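Local coordinates for putative acyl-[acyl-carrier-protein] desaturase DesA2 (Mycobacterium tuberculosis, PDB 1ZA0), which may act as a diiron acyl-ACP desaturase in mycobacterial fatty acid biosynthesis, at residues P62-D67 against A240-F245; D67-L72 against G180-I185; R115-L118 against R122-D125; A217-L222 against Q252-R257. All coordinates share one frame; numbering follows the deposited sequence.

In this ferritin-like helical protein the four contacts grade from the bundle interior to its flanks. Contact 2 lies nearest the metal, the side chain of Leu-72 being about 9 Å from the bound manganese(II). Contact 1 shares helix 63-77 with it, their centres about 11 Å apart. Contact 3 closes the end of helix 95-121 and touches both: Thr-66 CB lies 3.6 Å from Val-124 CG1, and Tyr-117 CB is 4.0 Å from Leu-181 CD1. Contact 4 is farther off, its centre about 32 Å from that of contact 3 across the middle of the chain, yet Leu-253 CD2 reaches Phe-245 CE1 of contact 1 at 3.5 Å.

Contact 1. Residues P62-D67 against A240-F245; sequences PRTITD and ADAGIF
Thr-64 meets Ala-242 and Ile-244 where the start of helix 63-77 passes the end of helix 233-241, a light contact at the side of the ferritin-like helical bundle. Pro-62 sits at the N-cap of helix 63-77, and its carbonyl accepts the N-H of Thr-66. Arg-63 turns away from 240-245: NH1 binds Leu-61 O, NH2 binds Glu-123 O, and Thr-66 OG1 stands 3.1 Å above the middle of the guanidinium plane. At Thr-64 the hydroxyl lies between the backbone N and the carbonyl carbon (chi1 54°), which puts CG2 anti to that carbon and aims the methyl at Ala-242. Ile-65 starts out in the opposite direction, yet the end of its side chain bends back and rests on Leu-169 of helix 148-172, which also supports Ile-244. Asp-67 holds Asn-238 ND2 through OD2. Across the gap, a Schellman motif at Gly-243 (phi 78°) turns the chain so that Ala-242 and Ile-244 both direct their side chains to helix 63-77. The closest pair is methyl against methyl, Thr-64 CG2 to Ala-242 CB at 4.1 Å, while Ile-244 CD1 lies 4.3 Å from Thr-64 O.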
loop_
_atom_site.group_PDB
_atom_site.type_symbol
_atom_site.label_atom_id
_atom_site.label_comp_id
_atom_site.label_asym_id
_atom_site.label_seq_id
_atom_site.Cartn_x
_atom_site.Cartn_y
_atom_site.Cartn_z
ATOM N N PRO A 62 1.174 19.725 -7.157
ATOM C CA PRO A 62 2.567 19.425 -7.495
ATOM C C PRO A 62 2.750 18.033 -8.179
ATOM O O PRO A 62 2.069 17.063 -7.795
ATOM C CB PRO A 62 3.268 19.449 -6.124
ATOM C CG PRO A 62 2.393 20.279 -5.254
ATOM C CD PRO A 62 0.989 19.995 -5.730
ATOM N N ARG A 63 3.667 17.937 -9.140
ATOM C CA ARG A 63 3.835 16.709 -9.889
ATOM C C ARG A 63 4.307 15.592 -8.964
ATOM O O ARG A 63 4.016 14.438 -9.224
ATOM C CB ARG A 63 4.795 16.877 -11.105
ATOM C CG ARG A 63 4.102 17.619 -12.306
ATOM C CD ARG A 63 2.645 17.074 -12.731
ATOM N NE ARG A 63 1.544 17.633 -11.900
ATOM C CZ ARG A 63 0.250 17.332 -12.013
ATOM N NH1 ARG A 63 -0.630 17.954 -11.236
ATOM N NH2 ARG A 63 -0.195 16.427 -12.906
ATOM N N THR A 64 5.013 15.911 -7.883
ATOM C CA THR A 64 5.428 14.836 -6.952
ATOM C C THR A 64 4.225 14.112 -6.374
ATOM O O THR A 64 4.260 12.878 -6.235
ATOM C CB THR A 64 6.275 15.323 -5.793
ATOM O OG1 THR A 64 5.605 16.399 -5.100
ATOM C CG2 THR A 64 7.633 15.908 -6.320
ATOM N N ILE A 65 3.205 14.895 -6.031
ATOM C CA ILE A 65 2.024 14.400 -5.386
ATOM C C ILE A 65 1.232 13.519 -6.355
ATOM O O ILE A 65 0.815 12.397 -5.978
ATOM C CB ILE A 65 1.162 15.538 -4.825
ATOM C CG1 ILE A 65 1.928 16.330 -3.731
ATOM C CG2 ILE A 65 -0.163 14.973 -4.340
ATOM C CD1 ILE A 65 2.520 15.495 -2.670
ATOM N N THR A 66 1.028 13.999 -7.589
ATOM C CA THR A 66 0.292 13.195 -8.599
ATOM C C THR A 66 1.060 11.961 -9.085
ATOM O O THR A 66 0.463 10.920 -9.311
ATOM C CB THR A 66 -0.145 14.084 -9.839
ATOM O OG1 THR A 66 0.986 14.717 -10.415
ATOM C CG2 THR A 66 -1.022 15.218 -9.410
ATOM N N ASP A 67 2.390 12.043 -9.211
ATOM C CA ASP A 67 3.162 10.875 -9.521
ATOM C C ASP A 67 2.959 9.806 -8.442
ATOM O O ASP A 67 2.757 8.627 -8.756
ATOM C CB ASP A 67 4.660 11.167 -9.586
ATOM C CG ASP A 67 5.095 11.987 -10.827
ATOM O OD1 ASP A 67 4.282 12.195 -11.761
ATOM O OD2 ASP A 67 6.263 12.439 -10.894
ATOM N N ALA A 240 10.999 9.632 -4.868
ATOM C CA ALA A 240 12.223 9.466 -4.055
ATOM C C ALA A 240 12.875 10.789 -3.673
ATOM O O ALA A 240 13.199 10.986 -2.501
ATOM C CB ALA A 240 13.230 8.488 -4.732
ATOM N N ASP A 241 12.973 11.735 -4.619
ATOM C CA ASP A 241 13.566 13.078 -4.371
ATOM C C ASP A 241 12.791 13.901 -3.343
ATOM O O ASP A 241 13.367 14.659 -2.550
ATOM C CB ASP A 241 13.629 13.882 -5.679
ATOM C CG ASP A 241 14.671 13.335 -6.672
ATOM O OD1 ASP A 241 15.508 12.479 -6.292
ATOM O OD2 ASP A 241 14.652 13.689 -7.877
ATOM N N ALA A 242 11.479 13.727 -3.332
ATOM C CA ALA A 242 10.622 14.375 -2.339
ATOM C C ALA A 242 10.679 13.726 -0.966
ATOM O O ALA A 242 10.085 14.219 -0.037
ATOM C CB ALA A 242 9.159 14.403 -2.847
ATOM N N GLY A 243 11.335 12.580 -0.843
ATOM C CA GLY A 243 11.392 11.883 0.431
ATOM C C GLY A 243 10.092 11.108 0.740
ATOM O O GLY A 243 9.895 10.688 1.874
ATOM N N ILE A 244 9.197 10.926 -0.231
ATOM C CA ILE A 244 7.990 10.126 0.055
ATOM C C ILE A 244 8.386 8.648 0.153
ATOM O O ILE A 244 8.042 7.969 1.108
ATOM C CB ILE A 244 6.925 10.394 -1.035
ATOM C CG1 ILE A 244 6.450 11.867 -0.910
ATOM C CG2 ILE A 244 5.803 9.372 -1.065
ATOM C CD1 ILE A 244 5.817 12.394 -2.208
ATOM N N PHE A 245 9.020 8.127 -0.877
ATOM C CA PHE A 245 9.467 6.755 -0.796
ATOM C C PHE A 245 10.594 6.529 -1.738
ATOM O O PHE A 245 10.570 6.935 -2.893
ATOM C CB PHE A 245 8.339 5.774 -1.072
ATOM C CG PHE A 245 8.571 4.402 -0.518
ATOM C CD1 PHE A 245 8.216 4.089 0.800
ATOM C CD2 PHE A 245 9.183 3.424 -1.288
ATOM C CE1 PHE A 245 8.423 2.822 1.319
ATOM C CE2 PHE A 245 9.370 2.108 -0.750
ATOM C CZ PHE A 245 8.991 1.828 0.545
#

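Contact 2. Residues D67-L72 against G180-I185; sequences DACEIL and GLIDRI
Cys-69 and Ile-182 mark the nearest approach of two helical backbones, their CA atoms 8.9 Å apart, in the interior of a ferritin-like four-helix bundle. Residues 67-72 belong to helix 63-77 and residues 180-185 to helix 176-206. Both segments are helical throughout, with regular bonds four residues apart such as Leu-72 N to Ala-68 O and Ile-185 N to Leu-181 O. The separation leaves room for one layer of side chains, and no hydrogen bond links the two helices here.

That layer is built from three buried residues. Ile-182 points directly at the other helix and makes both contacts with a single methyl, CD1. Its two torsions (chi1 -57°, chi2 -62°) fold the longer branch so that CD1 reaches residues on successive turns, Cys-69 and Leu-72, three positions apart. Leu-72 faces it from the opposing helix with its chain extended beyond CB (chi2 176°), bringing the CD1 branch forward. The sulfur of Cys-69 enters as an apolar partner, its SG 4.4 Å from Ile-182 CD1.

Leu-114 of helix 95-121 touches both Leu-72 and Ile-182, and Phe-165 and Cys-166 of helix 148-172 press on Leu-72, so all four of these helices meet at this apolar layer. Leu-72 lies about 5 Å, side chain to side chain, from the manganese ligand Glu-189, placing the layer beside the metal site. Ile-185, one turn on from Ile-182, packs against Cys-166 and His-110. The closest pair across the segments is Leu-72 CD1 to Ile-182 CD1, at 4.2 Å.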
loop_
_atom_site.group_PDB
_atom_site.type_symbol
_atom_site.label_atom_id
_atom_site.label_comp_id
_atom_site.label_asym_id
_atom_site.label_seq_id
_atom_site.Cartn_x
_atom_site.Cartn_y
_atom_site.Cartn_z
ATOM N N ASP A 67 2.390 12.043 -9.211
ATOM C CA ASP A 67 3.162 10.875 -9.521
ATOM C C ASP A 67 2.959 9.806 -8.442
ATOM O O ASP A 67 2.757 8.627 -8.756
ATOM C CB ASP A 67 4.660 11.167 -9.586
ATOM C CG ASP A 67 5.095 11.987 -10.827
ATOM O OD1 ASP A 67 4.282 12.195 -11.761
ATOM O OD2 ASP A 67 6.263 12.439 -10.894
ATOM N N ALA A 68 3.075 10.211 -7.174
ATOM C CA ALA A 68 2.879 9.287 -6.029
ATOM C C ALA A 68 1.474 8.629 -6.097
ATOM O O ALA A 68 1.327 7.415 -5.863
ATOM C CB ALA A 68 3.069 10.002 -4.749
ATOM N N CYS A 69 0.468 9.419 -6.431
ATOM C CA CYS A 69 -0.889 8.906 -6.501
ATOM C C CYS A 69 -1.079 7.890 -7.671
ATOM O O CYS A 69 -1.825 6.962 -7.543
ATOM C CB CYS A 69 -1.913 10.023 -6.643
ATOM S SG CYS A 69 -2.141 11.012 -5.158
ATOM N N GLU A 70 -0.450 8.149 -8.800
ATOM C CA GLU A 70 -0.515 7.262 -9.959
ATOM C C GLU A 70 0.156 5.953 -9.673
ATOM O O GLU A 70 -0.378 4.912 -10.020
ATOM C CB GLU A 70 0.094 7.897 -11.206
ATOM C CG GLU A 70 -0.672 9.127 -11.617
ATOM C CD GLU A 70 -0.132 9.797 -12.856
ATOM O OE1 GLU A 70 0.950 10.428 -12.843
ATOM O OE2 GLU A 70 -0.858 9.696 -13.865
ATOM N N ILE A 71 1.293 5.995 -8.967
ATOM C CA ILE A 71 1.943 4.757 -8.539
ATOM C C ILE A 71 1.036 3.952 -7.637
ATOM O O ILE A 71 0.891 2.740 -7.826
ATOM C CB ILE A 71 3.295 5.074 -7.827
ATOM C CG1 ILE A 71 4.286 5.636 -8.842
ATOM C CG2 ILE A 71 3.843 3.791 -7.082
ATOM C CD1 ILE A 71 5.432 6.422 -8.162
ATOM N N LEU A 72 0.358 4.613 -6.680
ATOM C CA LEU A 72 -0.541 3.906 -5.751
ATOM C C LEU A 72 -1.705 3.243 -6.461
ATOM O O LEU A 72 -2.127 2.076 -6.167
ATOM C CB LEU A 72 -1.122 4.827 -4.675
ATOM C CG LEU A 72 -0.308 5.122 -3.449
ATOM C CD1 LEU A 72 -1.017 6.145 -2.519
ATOM C CD2 LEU A 72 0.040 3.841 -2.751
ATOM N N GLY A 180 -6.977 14.158 3.318
ATOM C CA GLY A 180 -7.922 13.310 4.008
ATOM C C GLY A 180 -8.025 11.895 3.462
ATOM O O GLY A 180 -8.018 10.908 4.210
ATOM N N LEU A 181 -8.075 11.814 2.154
ATOM C CA LEU A 181 -8.162 10.539 1.436
ATOM C C LEU A 181 -6.925 9.683 1.672
ATOM O O LEU A 181 -7.019 8.492 2.048
ATOM C CB LEU A 181 -8.331 10.829 -0.057
ATOM C CG LEU A 181 -8.661 9.631 -0.980
ATOM C CD1 LEU A 181 -9.103 10.216 -2.322
ATOM C CD2 LEU A 181 -7.491 8.784 -1.221
ATOM N N ILE A 182 -5.741 10.269 1.441
ATOM C CA ILE A 182 -4.522 9.551 1.628
ATOM C C ILE A 182 -4.301 9.159 3.108
ATOM O O ILE A 182 -3.788 8.081 3.390
ATOM C CB ILE A 182 -3.279 10.277 1.076
ATOM C CG1 ILE A 182 -3.433 10.596 -0.433
ATOM C CG2 ILE A 182 -2.056 9.413 1.272
ATOM C CD1 ILE A 182 -3.588 9.321 -1.375
ATOM N N ASP A 183 -4.660 10.037 4.019
ATOM C CA ASP A 183 -4.592 9.691 5.436
ATOM C C ASP A 183 -5.514 8.481 5.772
ATOM O O ASP A 183 -5.116 7.637 6.569
ATOM C CB ASP A 183 -5.016 10.910 6.225
ATOM C CG ASP A 183 -5.160 10.650 7.674
ATOM O OD1 ASP A 183 -4.112 10.624 8.369
ATOM O OD2 ASP A 183 -6.272 10.510 8.177
ATOM N N ARG A 184 -6.730 8.414 5.213
ATOM C CA ARG A 184 -7.597 7.224 5.415
ATOM C C ARG A 184 -6.902 5.961 4.927
ATOM O O ARG A 184 -6.907 4.934 5.627
ATOM C CB ARG A 184 -8.994 7.351 4.767
ATOM C CG ARG A 184 -9.998 8.237 5.480
ATOM C CD ARG A 184 -10.549 7.749 6.867
ATOM N NE ARG A 184 -11.720 8.556 7.246
ATOM C CZ ARG A 184 -12.728 8.200 8.058
ATOM N NH1 ARG A 184 -13.715 9.067 8.271
ATOM N NH2 ARG A 184 -12.761 7.015 8.660
ATOM N N ILE A 185 -6.341 6.017 3.724
ATOM C CA ILE A 185 -5.606 4.899 3.133
ATOM C C ILE A 185 -4.422 4.470 4.015
ATOM O O ILE A 185 -4.229 3.230 4.298
ATOM C CB ILE A 185 -5.112 5.240 1.727
ATOM C CG1 ILE A 185 -6.293 5.421 0.764
ATOM C CG2 ILE A 185 -4.172 4.149 1.191
ATOM C CD1 ILE A 185 -5.834 5.763 -0.695
#

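Contact 3. Residues R115-L118 against R122-D125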
loop_
_atom_site.group_PDB
_atom_site.type_symbol
_atom_site.label_atom_id
_atom_site.label_comp_id
_atom_site.label_asym_id
_atom_site.label_seq_id
_atom_site.Cartn_x
_atom_site.Cartn_y
_atom_site.Cartn_z
ATOM N N ARG A 115 -8.848 6.797 -8.046
ATOM C CA ARG A 115 -9.255 6.998 -9.435
ATOM C C ARG A 115 -10.299 8.089 -9.581
ATOM O O ARG A 115 -10.132 8.971 -10.420
ATOM C CB ARG A 115 -9.783 5.715 -10.043
ATOM C CG ARG A 115 -10.104 5.769 -11.523
ATOM C CD ARG A 115 -10.488 4.397 -12.126
ATOM N NE ARG A 115 -9.341 3.526 -12.228
ATOM C CZ ARG A 115 -8.375 3.667 -13.110
ATOM N NH1 ARG A 115 -8.451 4.575 -14.067
ATOM N NH2 ARG A 115 -7.349 2.840 -13.080
ATOM N N GLU A 116 -11.347 8.010 -8.771
ATOM C CA GLU A 116 -12.438 8.974 -8.796
ATOM C C GLU A 116 -11.991 10.395 -8.446
ATOM O O GLU A 116 -12.380 11.370 -9.130
ATOM C CB GLU A 116 -13.619 8.528 -7.954
ATOM C CG GLU A 116 -14.298 7.334 -8.612
ATOM C CD GLU A 116 -15.515 6.777 -7.869
ATOM O OE1 GLU A 116 -15.912 7.349 -6.839
ATOM O OE2 GLU A 116 -16.015 5.721 -8.338
ATOM N N TYR A 117 -11.143 10.528 -7.443
ATOM C CA TYR A 117 -10.604 11.828 -7.126
ATOM C C TYR A 117 -9.898 12.346 -8.376
ATOM O O TYR A 117 -10.081 13.494 -8.802
ATOM C CB TYR A 117 -9.620 11.766 -5.958
ATOM C CG TYR A 117 -9.007 13.107 -5.639
ATOM C CD1 TYR A 117 -9.489 13.892 -4.618
ATOM C CD2 TYR A 117 -7.898 13.543 -6.337
ATOM C CE1 TYR A 117 -8.904 15.171 -4.330
ATOM C CE2 TYR A 117 -7.323 14.759 -6.104
ATOM C CZ TYR A 117 -7.844 15.592 -5.116
ATOM O OH TYR A 117 -7.186 16.804 -4.867
ATOM N N LEU A 118 -9.019 11.541 -8.947
ATOM C CA LEU A 118 -8.153 12.007 -10.003
ATOM C C LEU A 118 -8.870 12.434 -11.316
ATOM O O LEU A 118 -8.432 13.407 -11.994
ATOM C CB LEU A 118 -7.134 10.949 -10.326
ATOM C CG LEU A 118 -6.002 10.762 -9.298
ATOM C CD1 LEU A 118 -5.064 9.618 -9.682
ATOM C CD2 LEU A 118 -5.256 12.074 -9.105
ATOM N N ARG A 122 -9.357 16.315 -12.548
ATOM C CA ARG A 122 -8.480 16.450 -13.721
ATOM C C ARG A 122 -6.999 16.701 -13.384
ATOM O O ARG A 122 -6.284 17.402 -14.125
ATOM C CB ARG A 122 -8.958 17.651 -14.604
ATOM C CG ARG A 122 -10.489 17.742 -14.932
ATOM C CD ARG A 122 -10.819 16.943 -16.059
ATOM N NE ARG A 122 -12.181 17.039 -16.700
ATOM C CZ ARG A 122 -12.403 17.510 -17.933
ATOM N NH1 ARG A 122 -11.453 18.103 -18.640
ATOM N NH2 ARG A 122 -13.594 17.361 -18.481
ATOM N N GLU A 123 -6.524 16.117 -12.302
ATOM C CA GLU A 123 -5.209 16.391 -11.836
ATOM C C GLU A 123 -4.184 15.620 -12.631
ATOM O O GLU A 123 -3.024 15.943 -12.545
ATOM C CB GLU A 123 -5.102 16.137 -10.326
ATOM C CG GLU A 123 -5.733 17.250 -9.479
ATOM C CD GLU A 123 -4.917 18.574 -9.593
ATOM O OE1 GLU A 123 -3.721 18.549 -10.031
ATOM O OE2 GLU A 123 -5.502 19.631 -9.352
ATOM N N VAL A 124 -4.604 14.563 -13.329
ATOM C CA VAL A 124 -3.730 13.880 -14.265
ATOM C C VAL A 124 -4.506 13.588 -15.551
ATOM O O VAL A 124 -5.703 13.624 -15.568
ATOM C CB VAL A 124 -3.130 12.563 -13.673
ATOM C CG1 VAL A 124 -2.343 12.857 -12.404
ATOM C CG2 VAL A 124 -4.238 11.585 -13.336
ATOM N N ASP A 125 -3.786 13.371 -16.635
ATOM C CA ASP A 125 -4.379 12.977 -17.904
ATOM C C ASP A 125 -5.032 11.613 -17.747
ATOM O O ASP A 125 -4.325 10.610 -17.594
ATOM C CB ASP A 125 -3.257 12.909 -18.932
ATOM C CG ASP A 125 -3.751 12.609 -20.352
ATOM O OD1 ASP A 125 -4.978 12.454 -20.591
ATOM O OD2 ASP A 125 -2.909 12.541 -21.265
#
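Leu-118 is met by three successive residues of the chain leaving helix 95-121, an example of a helix C-terminus closed by a residue of positive phi. Arg-122 takes that conformation (phi 59°), and the reversal brings Glu-123 N back to Leu-118 O in a weak, bent hydrogen bond of 3.3 Å with an angle of 144° at the hydrogen. In the side chain of Leu-118, CD1 continues the extended line of the chain while the other branch, CD2, turns to Glu-123 CB at 4.2 Å; its own CB faces Val-124 CG2, also at 4.2 Å. Glu-123 doubles back on itself: its CB approaches the helix, but the carboxylate leads off to Leu-61 N through OE1 and Thr-60 OG1 through OE2. Tyr-117, with CG anti to the backbone N (chi1 178°), brings CE2 to 4.5 Å from Glu-123 CG, and its hydroxyl shares a hydrogen bond with Glu-175 OE1. The buried Arg-122 points the other way, its guanidinium bound by the carbonyls of Arg-52 and Glu-44 and by Gln-58 OE1. The last turns of helix 95-121 lean on helix 176-206 through Tyr-117, which packs on Ile-177 and Leu-178, while the departing chain rests on Thr-66 and Glu-70 of helix 63-77 through Val-124.

Contact 4. Residues A217-L222 against Q252-R257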
loop_
_atom_site.group_PDB
_atom_site.type_symbol
_atom_site.label_atom_id
_atom_site.label_comp_id
_atom_site.label_asym_id
_atom_site.label_seq_id
_atom_site.Cartn_x
_atom_site.Cartn_y
_atom_site.Cartn_z
ATOM N N ALA A 217 15.297 -13.571 3.025
ATOM C CA ALA A 217 15.226 -13.549 1.549
ATOM C C ALA A 217 14.443 -12.322 1.019
ATOM O O ALA A 217 14.863 -11.691 0.049
ATOM C CB ALA A 217 14.615 -14.847 1.043
ATOM N N ARG A 218 13.309 -11.987 1.656
ATOM C CA ARG A 218 12.564 -10.766 1.343
ATOM C C ARG A 218 13.367 -9.509 1.627
ATOM O O ARG A 218 13.421 -8.623 0.786
ATOM C CB ARG A 218 11.233 -10.745 2.074
ATOM C CG ARG A 218 10.220 -11.680 1.474
ATOM C CD ARG A 218 10.057 -11.622 -0.134
ATOM N NE ARG A 218 9.980 -12.997 -0.647
ATOM C CZ ARG A 218 11.011 -13.775 -1.059
ATOM N NH1 ARG A 218 10.750 -15.014 -1.431
ATOM N NH2 ARG A 218 12.269 -13.352 -1.148
ATOM N N ALA A 219 14.034 -9.444 2.778
ATOM C CA ALA A 219 14.829 -8.289 3.144
ATOM C C ALA A 219 15.856 -8.009 2.071
ATOM O O ALA A 219 16.172 -6.845 1.822
ATOM C CB ALA A 219 15.512 -8.478 4.454
ATOM N N ALA A 220 16.401 -9.061 1.450
ATOM C CA ALA A 220 17.484 -8.874 0.459
ATOM C C ALA A 220 16.892 -8.475 -0.900
ATOM O O ALA A 220 17.562 -7.783 -1.659
ATOM C CB ALA A 220 18.322 -10.135 0.287
ATOM N N ASP A 221 15.670 -8.908 -1.187
ATOM C CA ASP A 221 15.114 -8.793 -2.536
ATOM C C ASP A 221 14.022 -7.739 -2.717
ATOM O O ASP A 221 13.619 -7.496 -3.861
ATOM C CB ASP A 221 14.640 -10.170 -3.073
ATOM C CG ASP A 221 13.146 -10.447 -2.814
ATOM O OD1 ASP A 221 12.345 -9.488 -2.570
ATOM O OD2 ASP A 221 12.673 -11.609 -2.884
ATOM N N LEU A 222 13.549 -7.110 -1.623
ATOM C CA LEU A 222 12.439 -6.136 -1.699
ATOM C C LEU A 222 12.868 -4.926 -2.495
ATOM O O LEU A 222 13.950 -4.412 -2.283
ATOM C CB LEU A 222 12.057 -5.601 -0.314
ATOM C CG LEU A 222 10.863 -6.285 0.291
ATOM C CD1 LEU A 222 10.909 -6.078 1.837
ATOM C CD2 LEU A 222 9.605 -5.742 -0.291
ATOM N N GLN A 252 15.425 1.711 5.818
ATOM C CA GLN A 252 15.001 1.901 7.187
ATOM C C GLN A 252 13.772 1.029 7.591
ATOM O O GLN A 252 13.794 0.436 8.669
ATOM C CB GLN A 252 14.679 3.365 7.507
ATOM C CG GLN A 252 14.698 3.727 8.995
ATOM C CD GLN A 252 15.996 3.235 9.689
ATOM O OE1 GLN A 252 17.070 3.683 9.317
ATOM N NE2 GLN A 252 15.882 2.284 10.651
ATOM N N LEU A 253 12.707 0.978 6.783
ATOM C CA LEU A 253 11.484 0.251 7.239
ATOM C C LEU A 253 11.788 -1.253 7.338
ATOM O O LEU A 253 11.224 -1.920 8.173
ATOM C CB LEU A 253 10.234 0.498 6.376
ATOM C CG LEU A 253 10.166 -0.038 4.963
ATOM C CD1 LEU A 253 9.662 -1.486 4.930
ATOM C CD2 LEU A 253 9.278 0.858 4.072
ATOM N N ILE A 254 12.661 -1.767 6.479
ATOM C CA ILE A 254 13.047 -3.153 6.570
ATOM C C ILE A 254 13.738 -3.453 7.930
ATOM O O ILE A 254 13.447 -4.437 8.564
ATOM C CB ILE A 254 13.967 -3.581 5.456
ATOM C CG1 ILE A 254 13.242 -3.649 4.125
ATOM C CG2 ILE A 254 14.531 -5.027 5.746
ATOM C CD1 ILE A 254 14.228 -3.578 2.898
ATOM N N SER A 255 14.703 -2.625 8.308
ATOM C CA SER A 255 15.310 -2.664 9.641
ATOM C C SER A 255 14.294 -2.557 10.776
ATOM O O SER A 255 14.322 -3.351 11.690
ATOM C CB SER A 255 16.323 -1.523 9.768
ATOM O OG SER A 255 16.993 -1.556 11.004
ATOM N N ASP A 256 13.394 -1.593 10.716
ATOM C CA ASP A 256 12.347 -1.462 11.712
ATOM C C ASP A 256 11.412 -2.682 11.802
ATOM O O ASP A 256 10.962 -3.012 12.878
ATOM C CB ASP A 256 11.478 -0.232 11.480
ATOM C CG ASP A 256 12.253 1.092 11.427
ATOM O OD1 ASP A 256 13.377 1.198 11.974
ATOM O OD2 ASP A 256 11.739 2.089 10.842
ATOM N N ARG A 257 11.085 -3.304 10.691
ATOM C CA ARG A 257 10.159 -4.414 10.714
ATOM C C ARG A 257 10.847 -5.633 11.368
ATOM O O ARG A 257 10.248 -6.351 12.159
ATOM C CB ARG A 257 9.698 -4.713 9.295
ATOM C CG ARG A 257 8.752 -5.846 9.133
ATOM C CD ARG A 257 7.478 -5.605 9.811
ATOM N NE ARG A 257 7.470 -6.199 11.143
ATOM C CZ ARG A 257 6.529 -5.994 12.012
ATOM N NH1 ARG A 257 5.493 -5.198 11.714
ATOM N NH2 ARG A 257 6.575 -6.616 13.179
#
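Ile-254, on helix 247-260, carries this contact by meeting Ala-219 and Leu-222 with different branches. Helix 208-221 ends here, and Leu-222 is the first residue beyond its helical conformation. The CG2 methyl of Ile-254, placed anti to the backbone N by a chi1 of -71°, sits 3.8 Å from Ala-219 CB. Its CD1, at the end of the other branch, comes within 4.0 Å of Ala-219 O. Ala-219 has little side chain to interpose, and the backbones approach accordingly, with 6.4 Å between the CA atoms of Ala-219 and Ile-254. Leu-222 runs past Ile-254 in the opposite sense, its CD1 4.1 Å from Ile-254 CG1; it also packs on Phe-157 of helix 148-172, tying this pair of helices to the metal-binding bundle. Ala-219 in turn touches Phe-272 near the C-terminus. Two polar pairs of helix 247-260 lie off the contact: within the segment Gln-252 NE2 donates to Asp-256 OD1 at 3.0 Å, meeting the carboxylate from about 40° above its plane, and Arg-257 forms a salt bridge with Glu-193. With no hydrogen bond across the two segments, the join depends on apolar shape: a branched isoleucine fitted against an alanine and a leucine.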